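Local coordinates for outer membrane lipoprotein carrier protein LolA (Thermus thermophilus, PDB 2YZY) that is of unproven function but probably carries lipoproteins across the periplasm toward the outer membrane, at residues Tyr45-Glu56 against Leu183-Tyr191. Sequence-based numbering, arbitrary orientation.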
loop_
_atom_site.group_PDB
_atom_site.type_symbol
_atom_site.label_atom_id
_atom_site.label_comp_id
_atom_site.label_asym_id
_atom_site.label_seq_id
_atom_site.Cartn_x
_atom_site.Cartn_y
_atom_site.Cartn_z
ATOM N N TYR A 45 6.497 4.911 -0.036
ATOM C CA TYR A 45 6.906 6.152 -0.688
ATOM C C TYR A 45 6.342 6.223 -2.090
ATOM O O TYR A 45 6.385 5.243 -2.833
ATOM C CB TYR A 45 8.432 6.218 -0.767
ATOM C CG TYR A 45 9.088 6.204 0.586
ATOM C CD1 TYR A 45 9.370 7.393 1.254
ATOM C CD2 TYR A 45 9.356 4.997 1.236
ATOM C CE1 TYR A 45 9.898 7.386 2.537
ATOM C CE2 TYR A 45 9.879 4.979 2.520
ATOM C CZ TYR A 45 10.146 6.175 3.163
ATOM O OH TYR A 45 10.643 6.156 4.445
ATOM N N ALA A 46 5.835 7.394 -2.460
ATOM C CA ALA A 46 5.258 7.568 -3.784
ATOM C C ALA A 46 5.693 8.859 -4.456
ATOM O O ALA A 46 5.663 9.928 -3.851
ATOM C CB ALA A 46 3.731 7.538 -3.691
ATOM N N LEU A 47 6.108 8.737 -5.713
ATOM C CA LEU A 47 6.500 9.878 -6.533
ATOM C C LEU A 47 5.671 9.665 -7.802
ATOM O O LEU A 47 6.168 9.165 -8.811
ATOM C CB LEU A 47 8.003 9.836 -6.835
ATOM C CG LEU A 47 8.612 11.035 -7.575
ATOM C CD1 LEU A 47 8.229 12.335 -6.883
ATOM C CD2 LEU A 47 10.122 10.881 -7.625
ATOM N N PRO A 48 4.377 10.028 -7.747
ATOM C CA PRO A 48 3.414 9.892 -8.847
ATOM C C PRO A 48 3.854 10.374 -10.222
ATOM O O PRO A 48 3.691 9.660 -11.210
ATOM C CB PRO A 48 2.200 10.663 -8.336
ATOM C CG PRO A 48 2.268 10.443 -6.861
ATOM C CD PRO A 48 3.737 10.659 -6.579
ATOM N N GLN A 49 4.408 11.578 -10.292
ATOM C CA GLN A 49 4.835 12.131 -11.572
ATOM C C GLN A 49 5.882 11.277 -12.285
ATOM O O GLN A 49 5.951 11.272 -13.516
ATOM C CB GLN A 49 5.361 13.555 -11.377
ATOM C CG GLN A 49 5.690 14.272 -12.674
ATOM C CD GLN A 49 5.824 15.771 -12.490
ATOM O OE1 GLN A 49 6.642 16.242 -11.700
ATOM N NE2 GLN A 49 5.014 16.531 -13.221
ATOM N N ALA A 50 6.686 10.549 -11.517
ATOM C CA ALA A 50 7.720 9.694 -12.092
ATOM C C ALA A 50 7.269 8.237 -12.135
ATOM O O ALA A 50 8.022 7.357 -12.555
ATOM C CB ALA A 50 9.009 9.817 -11.280
ATOM N N ARG A 51 6.035 7.991 -11.707
ATOM C CA ARG A 51 5.485 6.640 -11.673
ATOM C C ARG A 51 6.394 5.716 -10.869
ATOM O O ARG A 51 6.638 4.576 -11.260
ATOM C CB ARG A 51 5.309 6.086 -13.092
ATOM C CG ARG A 51 4.199 6.749 -13.893
ATOM C CD ARG A 51 3.898 5.951 -15.158
ATOM N NE ARG A 51 2.760 6.488 -15.899
ATOM C CZ ARG A 51 2.753 7.669 -16.509
ATOM N NH1 ARG A 51 3.828 8.444 -16.468
ATOM N NH2 ARG A 51 1.671 8.073 -17.161
ATOM N N LEU A 52 6.888 6.223 -9.744
ATOM C CA LEU A 52 7.768 5.464 -8.864
ATOM C C LEU A 52 7.096 5.218 -7.521
ATOM O O LEU A 52 6.470 6.111 -6.958
ATOM C CB LEU A 52 9.080 6.213 -8.634
ATOM C CG LEU A 52 10.048 6.410 -9.799
ATOM C CD1 LEU A 52 11.315 7.078 -9.272
ATOM C CD2 LEU A 52 10.388 5.070 -10.437
ATOM N N PHE A 53 7.255 4.005 -7.003
ATOM C CA PHE A 53 6.659 3.614 -5.729
ATOM C C PHE A 53 7.683 2.732 -5.011
ATOM O O PHE A 53 8.343 1.912 -5.643
ATOM C CB PHE A 53 5.385 2.812 -6.009
ATOM C CG PHE A 53 4.472 2.654 -4.827
ATOM C CD1 PHE A 53 3.767 3.742 -4.323
ATOM C CD2 PHE A 53 4.265 1.399 -4.260
ATOM C CE1 PHE A 53 2.865 3.582 -3.276
ATOM C CE2 PHE A 53 3.365 1.228 -3.212
ATOM C CZ PHE A 53 2.663 2.320 -2.721
ATOM N N ARG A 54 7.830 2.904 -3.699
ATOM C CA ARG A 54 8.778 2.091 -2.941
ATOM C C ARG A 54 8.164 1.685 -1.612
ATOM O O ARG A 54 7.539 2.498 -0.940
ATOM C CB ARG A 54 10.085 2.864 -2.688
ATOM C CG ARG A 54 11.181 2.054 -1.967
ATOM C CD ARG A 54 12.460 2.878 -1.818
ATOM N NE ARG A 54 13.507 2.199 -1.050
ATOM C CZ ARG A 54 14.656 1.763 -1.561
ATOM N NH1 ARG A 54 14.922 1.918 -2.854
ATOM N NH2 ARG A 54 15.559 1.202 -0.768
ATOM N N VAL A 55 8.322 0.415 -1.255
ATOM C CA VAL A 55 7.800 -0.095 0.007
ATOM C C VAL A 55 8.975 -0.708 0.758
ATOM O O VAL A 55 9.720 -1.522 0.204
ATOM C CB VAL A 55 6.717 -1.169 -0.224
ATOM C CG1 VAL A 55 6.199 -1.678 1.121
ATOM C CG2 VAL A 55 5.578 -0.583 -1.062
ATOM N N GLU A 56 9.155 -0.297 2.010
ATOM C CA GLU A 56 10.256 -0.790 2.839
ATOM C C GLU A 56 9.678 -1.533 4.032
ATOM O O GLU A 56 8.900 -0.979 4.802
ATOM C CB GLU A 56 11.121 0.388 3.299
ATOM C CG GLU A 56 11.797 1.099 2.126
ATOM C CD GLU A 56 12.607 2.314 2.529
ATOM O OE1 GLU A 56 12.807 2.537 3.743
ATOM O OE2 GLU A 56 13.055 3.042 1.617
ATOM N N LEU A 183 10.202 13.895 -2.961
ATOM C CA LEU A 183 11.055 12.726 -3.111
ATOM C C LEU A 183 11.711 12.763 -4.473
ATOM O O LEU A 183 11.201 13.407 -5.398
ATOM C CB LEU A 183 10.219 11.452 -2.972
ATOM C CG LEU A 183 9.492 11.267 -1.640
ATOM C CD1 LEU A 183 8.407 10.202 -1.783
ATOM C CD2 LEU A 183 10.494 10.881 -0.554
ATOM N N THR A 184 12.832 12.065 -4.603
ATOM C CA THR A 184 13.556 12.025 -5.864
ATOM C C THR A 184 13.827 10.596 -6.307
ATOM O O THR A 184 13.738 9.654 -5.517
ATOM C CB THR A 184 14.908 12.737 -5.751
ATOM O OG1 THR A 184 15.754 12.009 -4.847
ATOM C CG2 THR A 184 14.725 14.163 -5.244
ATOM N N GLU A 185 14.171 10.435 -7.580
ATOM C CA GLU A 185 14.471 9.113 -8.100
ATOM C C GLU A 185 15.724 8.557 -7.423
ATOM O O GLU A 185 15.824 7.356 -7.186
ATOM C CB GLU A 185 14.668 9.160 -9.622
ATOM C CG GLU A 185 15.784 10.070 -10.103
ATOM C CD GLU A 185 16.022 9.940 -11.598
ATOM O OE1 GLU A 185 15.053 10.096 -12.370
ATOM O OE2 GLU A 185 17.178 9.683 -12.002
ATOM N N ALA A 186 16.674 9.430 -7.098
ATOM C CA ALA A 186 17.900 8.989 -6.442
ATOM C C ALA A 186 17.562 8.317 -5.117
ATOM O O ALA A 186 18.199 7.341 -4.718
ATOM C CB ALA A 186 18.837 10.174 -6.206
ATOM N N GLN A 187 16.556 8.846 -4.431
ATOM C CA GLN A 187 16.149 8.265 -3.159
ATOM C C GLN A 187 15.393 6.956 -3.357
ATOM O O GLN A 187 15.769 5.924 -2.806
ATOM C CB GLN A 187 15.245 9.230 -2.381
ATOM C CG GLN A 187 15.922 10.494 -1.892
ATOM C CD GLN A 187 14.928 11.484 -1.313
ATOM O OE1 GLN A 187 13.871 11.733 -1.898
ATOM N NE2 GLN A 187 15.266 12.064 -0.169
ATOM N N LEU A 188 14.333 6.994 -4.158
ATOM C CA LEU A 188 13.506 5.808 -4.354
ATOM C C LEU A 188 14.104 4.660 -5.159
ATOM O O LEU A 188 13.658 3.515 -5.028
ATOM C CB LEU A 188 12.152 6.220 -4.939
ATOM C CG LEU A 188 11.413 7.289 -4.124
ATOM C CD1 LEU A 188 9.996 7.429 -4.662
ATOM C CD2 LEU A 188 11.381 6.916 -2.646
ATOM N N LYS A 189 15.108 4.947 -5.982
ATOM C CA LYS A 189 15.738 3.893 -6.771
ATOM C C LYS A 189 17.076 3.434 -6.205
ATOM O O LYS A 189 17.842 2.748 -6.884
ATOM C CB LYS A 189 15.920 4.345 -8.223
ATOM C CG LYS A 189 14.615 4.460 -8.993
ATOM C CD LYS A 189 14.862 4.736 -10.472
ATOM C CE LYS A 189 15.584 6.055 -10.680
ATOM N NZ LYS A 189 15.836 6.342 -12.123
ATOM N N ARG A 190 17.366 3.808 -4.963
ATOM C CA ARG A 190 18.623 3.396 -4.349
ATOM C C ARG A 190 18.581 1.901 -4.054
ATOM O O ARG A 190 17.512 1.333 -3.812
ATOM C CB ARG A 190 18.876 4.180 -3.056
ATOM C CG ARG A 190 17.958 3.831 -1.891
ATOM C CD ARG A 190 18.228 4.771 -0.723
ATOM N NE ARG A 190 17.562 4.345 0.507
ATOM C CZ ARG A 190 16.253 4.426 0.730
ATOM N NH1 ARG A 190 15.442 4.927 -0.194
ATOM N NH2 ARG A 190 15.754 3.990 1.882
ATOM N N TYR A 191 19.747 1.264 -4.080
ATOM C CA TYR A 191 19.846 -0.167 -3.817
ATOM C C TYR A 191 21.258 -0.516 -3.356
ATOM O O TYR A 191 22.208 0.220 -3.627
ATOM C CB TYR A 191 19.521 -0.952 -5.095
ATOM C CG TYR A 191 20.513 -0.699 -6.208
ATOM C CD1 TYR A 191 21.739 -1.362 -6.241
ATOM C CD2 TYR A 191 20.253 0.251 -7.194
ATOM C CE1 TYR A 191 22.685 -1.082 -7.225
ATOM C CE2 TYR A 191 21.193 0.539 -8.182
ATOM C CZ TYR A 191 22.405 -0.130 -8.190
ATOM O OH TYR A 191 23.341 0.159 -9.160
HETATM O O HOH W 1 12.608 5.515 0.456
HETATM O O HOH W 2 15.886 1.984 4.318
#
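Arg54 reaches from its strand to the C-terminal end of the short helix 185-188 and stacks there on Arg190. Arg54 CB lies 4.3 Å from Leu188 CD2. With CG anti to the backbone N (chi1 -176°) and the chain extended as far as NE, CD passes Leu188 O and the guanidinium arrives beyond the helix end. NE gives its hydrogen to Glu56 OE2 on the anti side of that carboxylate. Arg54 NH1 serves two carbonyls lying near the guanidinium plane: Arg190 O at 2.8 Å, nearly straight, and Leu188 O at 3.0 Å, approached from above the carbonyl plane. NH2 sits over the centre of the Arg190 guanidinium, the two planes 21° apart. Glu56 OE2 also takes Arg190 NH2 at 2.9 Å, from above the carboxylate plane, completing a salt-bridge network whose negative charge probably favours the stacking of the two guanidiniums; a water joins OE2 to Arg190 NH1. Were Arg54 an alanine, the carbonyls of Leu188 and Arg190 would probably lose their shared donor and Glu56 OE2 one of its two arginine partners. Beside this polar cluster Leu188 fits over the hairpin, Leu188 CD2 3.6 Å from Tyr45 CB and CD1 3.8 Å from Leu47 CB. The single-turn helix, begun by a Thr184-Gln187 capping box, thus lies over the turn-proximal end of the hairpin of strands 39-47 and 52-59, while Phe67 of the next strand, 67-70, adds a cation-pi contact to Arg54.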